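DNA polymerase III, beta subunit (Thermotoga maritima, PDB 1VPK) probably tethers DNA polymerases and other proteins to DNA and confers processivity, forming a ring-shaped head-to-tail homodimer around the DNA. Local coordinates at residues V15-L20 with V69-I74; D24-A29 with F54-T59; A78-P83 with I119-A124. All coordinates share one frame; numbering follows the deposited sequence. Where two conformers were deposited one is given.

Interaction 1. Residues V15-L20 with V69-I74; sequences VTVTTL and VNAAEI
Thr16 and Glu73 form an antiparallel hydrogen-bonded pair, and their junction is a worked example of how a strand absorbs an extra residue. Thr16 N donates to Glu73 O at 2.8 Å. In return Thr16 O accepts twice, from Ala72 N at 2.8 Å and from Glu73 N at 3.2 Å; the second donor lies in the carbonyl plane on a lone pair, whereas the first is tilted 17° from it. Two successive residues thus face one, a classic beta bulge. The side chains of Thr16 and Glu73 run side by side in the same direction. Thr16 OG1, anti to its own carbonyl carbon (chi1 -54°), donates to Glu73 OE1 at 3.2 Å, coming from above the carboxylate plane. Val15, on the opposite face of the sheet, brings CG1 to 3.9 Å from Ala71 CB and to 4.2 Å from Ile74 CG1. Ala71 CB also meets Val17 CB at 4.0 Å, which makes this methyl common to both valines. Farther along, Val17 CG2 touches Val69 CG1 at 3.8 Å, the two side chains crossing at about a right angle. Strand 13-18 lies between strands 73-76 and 98-104, Val15 and Val17 making backbone bonds to Leu101 and Thr99 of the latter. Val69 and Ile74 pack on Phe54 of strand 53-59, while Thr18 caps helix 19-29 through Glu21 N.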
loop_
_atom_site.group_PDB
_atom_site.type_symbol
_atom_site.label_atom_id
_atom_site.label_comp_id
_atom_site.label_asym_id
_atom_site.label_seq_id
_atom_site.Cartn_x
_atom_site.Cartn_y
_atom_site.Cartn_z
ATOM N N VAL A 15 23.889 -11.545 -26.735
ATOM C CA VAL A 15 22.965 -10.510 -27.122
ATOM C C VAL A 15 23.357 -9.175 -26.475
ATOM O O VAL A 15 23.599 -9.105 -25.264
ATOM C CB VAL A 15 21.510 -10.888 -26.726
ATOM C CG1 VAL A 15 20.533 -9.793 -27.102
ATOM C CG2 VAL A 15 21.116 -12.204 -27.395
ATOM N N THR A 16 23.413 -8.132 -27.278
ATOM C CA THR A 16 23.482 -6.757 -26.769
ATOM C C THR A 16 22.168 -6.050 -27.066
ATOM O O THR A 16 21.715 -6.008 -28.211
ATOM C CB THR A 16 24.668 -5.986 -27.376
ATOM O OG1 THR A 16 25.844 -6.756 -27.131
ATOM C CG2 THR A 16 24.822 -4.620 -26.732
ATOM N N VAL A 17 21.534 -5.529 -26.013
ATOM C CA VAL A 17 20.202 -4.897 -26.136
ATOM C C VAL A 17 20.115 -3.692 -25.169
ATOM O O VAL A 17 20.761 -3.686 -24.126
ATOM C CB VAL A 17 19.095 -5.965 -25.814
ATOM C CG1 VAL A 17 19.258 -6.492 -24.442
ATOM C CG2 VAL A 17 17.627 -5.400 -26.064
ATOM N N THR A 18 19.323 -2.686 -25.491
ATOM C CA THR A 18 19.145 -1.594 -24.563
ATOM C C THR A 18 18.345 -2.143 -23.431
ATOM O O THR A 18 17.522 -3.050 -23.610
ATOM C CB THR A 18 18.362 -0.411 -25.152
ATOM O OG1 THR A 18 17.033 -0.847 -25.444
ATOM C CG2 THR A 18 19.065 0.120 -26.413
ATOM N N THR A 19 18.609 -1.606 -22.243
ATOM C CA THR A 19 17.949 -2.084 -21.033
ATOM C C THR A 19 16.445 -1.782 -21.063
ATOM O O THR A 19 15.621 -2.590 -20.668
ATOM C CB THR A 19 18.596 -1.446 -19.839
ATOM O OG1 THR A 19 19.969 -1.840 -19.835
ATOM C CG2 THR A 19 17.925 -1.892 -18.583
ATOM N N LEU A 20 16.105 -0.625 -21.571
ATOM C CA LEU A 20 14.711 -0.224 -21.749
ATOM C C LEU A 20 13.912 -1.218 -22.621
ATOM O O LEU A 20 12.758 -1.589 -22.270
ATOM C CB LEU A 20 14.694 1.198 -22.326
ATOM C CG LEU A 20 13.308 1.810 -22.410
ATOM C CD1 LEU A 20 12.651 1.942 -21.003
ATOM C CD2 LEU A 20 13.420 3.153 -23.098
ATOM N N VAL A 69 12.373 -9.213 -29.568
ATOM C CA VAL A 69 13.227 -8.247 -28.895
ATOM C C VAL A 69 14.105 -7.575 -29.962
ATOM O O VAL A 69 14.778 -8.236 -30.776
ATOM C CB VAL A 69 14.082 -8.908 -27.806
ATOM C CG1 VAL A 69 14.808 -7.850 -26.958
ATOM C CG2 VAL A 69 13.206 -9.741 -26.894
ATOM N N ASN A 70 14.041 -6.267 -30.004
ATOM C CA ASN A 70 14.877 -5.496 -30.938
ATOM C C ASN A 70 16.217 -5.198 -30.302
ATOM O O ASN A 70 16.336 -4.272 -29.525
ATOM C CB ASN A 70 14.167 -4.223 -31.305
ATOM C CG ASN A 70 12.885 -4.496 -32.009
ATOM O OD1 ASN A 70 12.881 -5.259 -32.998
ATOM N ND2 ASN A 70 11.769 -3.906 -31.515
ATOM N N ALA A 71 17.201 -6.038 -30.605
ATOM C CA ALA A 71 18.576 -5.922 -30.075
ATOM C C ALA A 71 19.527 -5.334 -31.097
ATOM O O ALA A 71 19.246 -5.288 -32.279
ATOM C CB ALA A 71 19.077 -7.271 -29.626
ATOM N N ALA A 72 20.678 -4.895 -30.610
ATOM C CA ALA A 72 21.711 -4.312 -31.423
ATOM C C ALA A 72 22.634 -5.386 -31.987
ATOM O O ALA A 72 23.115 -5.252 -33.093
ATOM C CB ALA A 72 22.534 -3.346 -30.555
ATOM N N GLU A 73 22.927 -6.397 -31.180
ATOM C CA GLU A 73 23.791 -7.516 -31.555
ATOM C C GLU A 73 23.142 -8.813 -31.059
ATOM O O GLU A 73 22.717 -8.908 -29.912
ATOM C CB GLU A 73 25.203 -7.361 -30.938
ATOM C CG GLU A 73 25.957 -6.170 -31.517
ATOM C CD GLU A 73 27.149 -5.695 -30.692
ATOM O OE1 GLU A 73 27.603 -6.406 -29.771
ATOM O OE2 GLU A 73 27.639 -4.570 -31.001
ATOM N N ILE A 74 23.039 -9.789 -31.945
ATOM C CA ILE A 74 22.518 -11.107 -31.614
ATOM C C ILE A 74 23.363 -12.122 -32.352
ATOM O O ILE A 74 23.391 -12.129 -33.579
ATOM C CB ILE A 74 21.057 -11.285 -32.023
ATOM C CG1 ILE A 74 20.149 -10.302 -31.295
ATOM C CG2 ILE A 74 20.603 -12.682 -31.698
ATOM C CD1 ILE A 74 18.758 -10.126 -31.944
HETATM O O HOH W 1 17.915 -2.547 -28.060
#

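Interaction 2. Residues D24-A29 with F54-T59; sequences DKITIA and FYICAT
Ile56 projects from strand 54-59 toward helix 24-29 and meets Ile26, Ala29 and Lys25 there, a compact case of a helix laid against a sheet. The two axes approach to 8.4 Å and run in nearly the same direction, 19° apart. At CB the side chain of Ile56 divides. One branch, the methyl CG2, lies 4.0 Å from Ile26 CD1 and also borders on Ala29 CB, 4.4 Å from it. The other leaves through CG1, and an extended second torsion (chi2 167°) carries CD1 outward to the helix. There CD1 meets Ile26 CD1 at 3.7 Å and Ile26 CG1 at 4.0 Å, with Lys25 CB at the margin of the contact. The two isoleucines cross at about a right angle. Two residues on, Ala58 CB approaches Ala29 O to 3.4 Å and Ala29 CB to 4.3 Å, small side chains that let the backbones draw together. The ammonium group of Lys25 leads away from the strand, to salt bridges with Glu21 and Asp240. Helix and strand therefore meet mainly through buried aliphatic groups, with Ala58 CB also resting against a carbonyl oxygen; the segments exchange no hydrogen bond, so the contact rests on van der Waals packing rather than on directed polar bonds.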
loop_
_atom_site.group_PDB
_atom_site.type_symbol
_atom_site.label_atom_id
_atom_site.label_comp_id
_atom_site.label_asym_id
_atom_site.label_seq_id
_atom_site.Cartn_x
_atom_site.Cartn_y
_atom_site.Cartn_z
ATOM N N ASP A 24 10.939 -3.561 -21.201
ATOM C CA ASP A 24 9.633 -3.450 -21.880
ATOM C C ASP A 24 9.104 -4.817 -22.356
ATOM O O ASP A 24 7.951 -5.172 -22.104
ATOM C CB ASP A 24 9.754 -2.461 -23.049
ATOM C CG ASP A 24 9.994 -1.023 -22.583
ATOM O OD1 ASP A 24 10.244 -0.804 -21.366
ATOM O OD2 ASP A 24 9.936 -0.108 -23.443
ATOM N N LYS A 25 9.940 -5.610 -23.019
ATOM C CA LYS A 25 9.482 -6.928 -23.519
ATOM C C LYS A 25 9.226 -7.985 -22.433
ATOM O O LYS A 25 8.276 -8.780 -22.532
ATOM C CB LYS A 25 10.443 -7.456 -24.610
ATOM C CG LYS A 25 10.508 -6.504 -25.818
ATOM C CD LYS A 25 9.191 -6.625 -26.651
ATOM C CE LYS A 25 8.947 -5.502 -27.654
ATOM N NZ LYS A 25 9.967 -5.182 -28.651
ATOM N N ILE A 26 10.059 -7.990 -21.391
ATOM C CA ILE A 26 9.818 -8.835 -20.223
ATOM C C ILE A 26 8.497 -8.456 -19.560
ATOM O O ILE A 26 7.695 -9.319 -19.248
ATOM C CB ILE A 26 11.008 -8.751 -19.234
ATOM C CG1 ILE A 26 12.238 -9.457 -19.835
ATOM C CG2 ILE A 26 10.633 -9.258 -17.838
ATOM C CD1 ILE A 26 12.138 -10.891 -19.899
ATOM N N THR A 27 8.304 -7.159 -19.316
ATOM C CA THR A 27 7.102 -6.644 -18.681
ATOM C C THR A 27 5.865 -7.012 -19.465
ATOM O O THR A 27 4.853 -7.453 -18.895
ATOM C CB THR A 27 7.196 -5.095 -18.537
ATOM O OG1 THR A 27 8.310 -4.796 -17.699
ATOM C CG2 THR A 27 5.990 -4.509 -17.885
ATOM N N ILE A 28 5.943 -6.844 -20.774
ATOM C CA ILE A 28 4.816 -7.138 -21.631
ATOM C C ILE A 28 4.380 -8.590 -21.591
ATOM O O ILE A 28 3.177 -8.880 -21.584
ATOM C CB ILE A 28 5.103 -6.738 -23.085
ATOM C CG1 ILE A 28 5.035 -5.241 -23.155
ATOM C CG2 ILE A 28 4.061 -7.379 -24.068
ATOM C CD1 ILE A 28 5.595 -4.623 -24.419
ATOM N N ALA A 29 5.349 -9.492 -21.617
ATOM C CA ALA A 29 5.103 -10.932 -21.530
ATOM C C ALA A 29 4.691 -11.457 -20.170
ATOM O O ALA A 29 4.096 -12.540 -20.094
ATOM C CB ALA A 29 6.343 -11.695 -22.019
ATOM N N PHE A 54 15.839 -12.759 -31.539
ATOM C CA PHE A 54 15.773 -13.007 -30.113
ATOM C C PHE A 54 14.306 -12.816 -29.744
ATOM O O PHE A 54 13.727 -11.729 -29.974
ATOM C CB PHE A 54 16.722 -12.048 -29.357
ATOM C CG PHE A 54 16.608 -12.090 -27.837
ATOM C CD1 PHE A 54 16.221 -13.263 -27.124
ATOM C CD2 PHE A 54 16.925 -10.974 -27.102
ATOM C CE1 PHE A 54 16.113 -13.242 -25.720
ATOM C CE2 PHE A 54 16.840 -10.975 -25.715
ATOM C CZ PHE A 54 16.403 -12.111 -25.037
ATOM N N TYR A 55 13.681 -13.895 -29.282
ATOM C CA TYR A 55 12.287 -13.877 -28.782
ATOM C C TYR A 55 12.249 -14.201 -27.272
ATOM O O TYR A 55 13.008 -15.079 -26.762
ATOM C CB TYR A 55 11.439 -14.950 -29.472
ATOM C CG TYR A 55 11.484 -14.899 -30.955
ATOM C CD1 TYR A 55 10.739 -13.977 -31.643
ATOM C CD2 TYR A 55 12.277 -15.779 -31.677
ATOM C CE1 TYR A 55 10.793 -13.914 -33.008
ATOM C CE2 TYR A 55 12.318 -15.724 -33.047
ATOM C CZ TYR A 55 11.581 -14.782 -33.695
ATOM O OH TYR A 55 11.600 -14.710 -35.056
ATOM N N ILE A 56 11.371 -13.488 -26.583
ATOM C CA ILE A 56 10.977 -13.819 -25.210
ATOM C C ILE A 56 9.486 -14.231 -25.239
ATOM O O ILE A 56 8.645 -13.483 -25.794
ATOM C CB ILE A 56 11.146 -12.620 -24.313
ATOM C CG1 ILE A 56 12.658 -12.311 -24.159
ATOM C CG2 ILE A 56 10.480 -12.841 -22.963
ATOM C CD1 ILE A 56 12.952 -10.931 -23.521
ATOM N N CYS A 57 9.185 -15.415 -24.683
ATOM C CA CYS A 57 7.800 -15.934 -24.637
ATOM C C CYS A 57 7.328 -16.274 -23.219
ATOM O O CYS A 57 8.135 -16.567 -22.314
ATOM C CB CYS A 57 7.659 -17.169 -25.498
ATOM S SG CYS A 57 8.193 -16.955 -27.218
ATOM N N ALA A 58 6.019 -16.258 -23.042
ATOM C CA ALA A 58 5.414 -16.752 -21.794
ATOM C C ALA A 58 4.062 -17.339 -22.162
ATOM O O ALA A 58 3.387 -16.847 -23.091
ATOM C CB ALA A 58 5.228 -15.642 -20.866
ATOM N N THR A 59 3.674 -18.400 -21.468
ATOM C CA THR A 59 2.343 -18.939 -21.614
ATOM C C THR A 59 1.928 -19.661 -20.345
ATOM O O THR A 59 2.767 -20.208 -19.622
ATOM C CB THR A 59 2.266 -19.905 -22.804
ATOM O OG1 THR A 59 0.895 -20.253 -23.049
ATOM C CG2 THR A 59 3.052 -21.230 -22.546
#

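Interaction 3. Residues A78-P83 with I119-A124; sequences ARFVVP and ITTMPA
Val81 packs against Met122, its partner in a single antiparallel beta bridge, and against Ala124; through this bridge the edge strand 78-83 of one sheet of the N-terminal domain meets the chain leaving strand 115-120 of another. CB of Val81 lies 4.1 Å from Met122 CB, and its CG2 branch touches Ala124 CB at 3.8 Å. Next to them, the methionine chain bends at chi3 (-86°), and Met122 CE lies 3.8 Å from Pro83 CD; Ile119 CG2 also touches that ring, as does Tyr310 of the second subunit. Phe80 offers CD1 to Thr121 CG2 at 3.6 Å in an oblique approach, while Thr121 OG1 bonds to Asp106 O. The backbone bridge itself consists of Val81 N to Met122 O, 2.9 Å, and a nearly straight return bond from Met122 N to Val81 O. Ile119 pairs with a strand of the second subunit, so the sheet continues across the dimer interface. At the polar edge, the extended Arg79 makes a weak bond from NH1 to Ala124 O, 2.9 Å, near the guanidinium plane, and NH2 binds Phe127 O. An alanine here would probably leave both carbonyls without these donors and open a gap beside Ala124 CB, which Arg79 CG and NH1 now border. Nearer the bridge, a water joins the two backbones, donating to Arg79 O at 2.8 Å and accepting from Ala124 N at 2.9 Å.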
loop_
_atom_site.group_PDB
_atom_site.type_symbol
_atom_site.label_atom_id
_atom_site.label_comp_id
_atom_site.label_asym_id
_atom_site.label_seq_id
_atom_site.Cartn_x
_atom_site.Cartn_y
_atom_site.Cartn_z
ATOM N N ALA A 78 20.288 -20.354 -28.950
ATOM C CA ALA A 78 19.942 -20.918 -27.644
ATOM C C ALA A 78 18.408 -20.970 -27.510
ATOM O O ALA A 78 17.690 -20.242 -28.206
ATOM C CB ALA A 78 20.580 -20.085 -26.523
ATOM N N ARG A 79 17.911 -21.871 -26.660
ATOM C CA ARG A 79 16.464 -21.944 -26.329
ATOM C C ARG A 79 16.445 -22.478 -24.889
ATOM O O ARG A 79 16.911 -23.584 -24.650
ATOM C CB ARG A 79 15.704 -22.882 -27.284
ATOM C CG ARG A 79 14.185 -22.786 -27.209
ATOM C CD ARG A 79 13.422 -23.686 -28.293
ATOM N NE ARG A 79 11.967 -23.343 -28.339
ATOM C CZ ARG A 79 11.010 -23.937 -27.618
ATOM N NH1 ARG A 79 11.304 -24.908 -26.772
ATOM N NH2 ARG A 79 9.755 -23.534 -27.691
ATOM N N PHE A 80 15.968 -21.685 -23.935
ATOM C CA PHE A 80 15.977 -22.083 -22.513
ATOM C C PHE A 80 14.914 -21.276 -21.796
ATOM O O PHE A 80 14.358 -20.311 -22.340
ATOM C CB PHE A 80 17.369 -21.867 -21.886
ATOM C CG PHE A 80 17.858 -20.440 -21.992
ATOM C CD1 PHE A 80 17.553 -19.488 -21.026
ATOM C CD2 PHE A 80 18.576 -20.036 -23.101
ATOM C CE1 PHE A 80 17.952 -18.173 -21.177
ATOM C CE2 PHE A 80 19.016 -18.736 -23.223
ATOM C CZ PHE A 80 18.713 -17.810 -22.275
ATOM N N VAL A 81 14.633 -21.669 -20.555
ATOM C CA VAL A 81 13.640 -20.983 -19.749
ATOM C C VAL A 81 14.367 -20.406 -18.530
ATOM O O VAL A 81 15.309 -21.033 -18.000
ATOM C CB VAL A 81 12.490 -21.945 -19.400
ATOM C CG1 VAL A 81 11.418 -21.306 -18.534
ATOM C CG2 VAL A 81 11.861 -22.481 -20.695
ATOM N N VAL A 82 13.962 -19.213 -18.136
ATOM C CA VAL A 82 14.441 -18.596 -16.914
ATOM C C VAL A 82 13.276 -18.228 -15.962
ATOM O O VAL A 82 12.198 -17.829 -16.417
ATOM C CB VAL A 82 15.344 -17.353 -17.221
ATOM C CG1 VAL A 82 16.789 -17.825 -17.451
ATOM C CG2 VAL A 82 14.829 -16.562 -18.365
ATOM N N PRO A 83 13.524 -18.269 -14.646
ATOM C CA PRO A 83 12.408 -18.111 -13.712
ATOM C C PRO A 83 11.796 -16.718 -13.829
ATOM O O PRO A 83 12.527 -15.733 -13.917
ATOM C CB PRO A 83 13.038 -18.363 -12.328
ATOM C CG PRO A 83 14.510 -18.331 -12.503
ATOM C CD PRO A 83 14.828 -18.377 -13.966
ATOM N N ILE A 119 21.878 -16.255 -13.673
ATOM C CA ILE A 119 20.589 -16.870 -13.349
ATOM C C ILE A 119 20.579 -18.284 -13.936
ATOM O O ILE A 119 20.808 -18.466 -15.110
ATOM C CB ILE A 119 19.421 -16.020 -13.934
ATOM C CG1 ILE A 119 19.526 -14.546 -13.487
ATOM C CG2 ILE A 119 18.095 -16.565 -13.536
ATOM C CD1 ILE A 119 19.405 -14.334 -11.984
ATOM N N THR A 120 20.347 -19.285 -13.099
ATOM C CA THR A 120 20.264 -20.674 -13.537
ATOM C C THR A 120 19.079 -20.881 -14.565
ATOM O O THR A 120 17.959 -20.340 -14.450
ATOM C CB THR A 120 20.298 -21.559 -12.238
ATOM O OG1 THR A 120 19.742 -20.823 -11.129
ATOM C CG2 THR A 120 21.721 -21.822 -11.838
ATOM N N THR A 121 19.403 -21.513 -15.677
ATOM C CA THR A 121 18.388 -21.734 -16.702
ATOM C C THR A 121 17.695 -23.062 -16.478
ATOM O O THR A 121 18.277 -23.962 -15.860
ATOM C CB THR A 121 19.021 -21.730 -18.114
ATOM O OG1 THR A 121 19.953 -22.820 -18.217
ATOM C CG2 THR A 121 19.731 -20.431 -18.337
ATOM N N MET A 122 16.502 -23.193 -17.041
ATOM C CA MET A 122 15.732 -24.452 -17.112
ATOM C C MET A 122 15.545 -24.933 -18.574
ATOM O O MET A 122 15.641 -24.145 -19.533
ATOM C CB MET A 122 14.317 -24.221 -16.577
ATOM C CG MET A 122 14.121 -24.251 -15.063
ATOM S SD MET A 122 12.541 -23.427 -14.622
ATOM C CE MET A 122 13.234 -21.787 -14.580
ATOM N N PRO A 123 15.252 -26.221 -18.754
ATOM C CA PRO A 123 15.053 -26.802 -20.073
ATOM C C PRO A 123 13.872 -26.261 -20.749
ATOM O O PRO A 123 12.859 -25.991 -20.099
ATOM C CB PRO A 123 14.802 -28.293 -19.755
ATOM C CG PRO A 123 15.428 -28.484 -18.457
ATOM C CD PRO A 123 15.154 -27.265 -17.711
ATOM N N ALA A 124 13.962 -26.055 -22.056
ATOM C CA ALA A 124 12.807 -25.526 -22.785
ATOM C C ALA A 124 12.096 -26.607 -23.585
ATOM O O ALA A 124 11.129 -26.317 -24.253
ATOM C CB ALA A 124 13.233 -24.409 -23.722
HETATM O O HOH W 2 16.669 -25.907 -23.123
#

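In the fold
All three interactions belong to the N-terminal domain: interaction 1 pairs strands of one sheet, interaction 2 sets a helix on another, and interaction 3 joins the two sheets. Interaction 2 is nested within the chain loop closed by interaction 1, and the two touch directly, their centres 13 Å apart: Val69 N probably bonds to Phe54 O at 2.9 Å, Val69 CG2 packs on Ile56 CD1 at 3.6 Å, and Val15 CG1 lies 3.8 Å from Phe54 CD2. Interaction 3 follows in series, its strand 78-83 coming directly after strand 73-76. Its centre is 18 Å from that of interaction 1 and 14 Å from that of interaction 2, with nearest atoms about 6 Å from the latter. Of the three, interaction 3 alone reaches the second subunit.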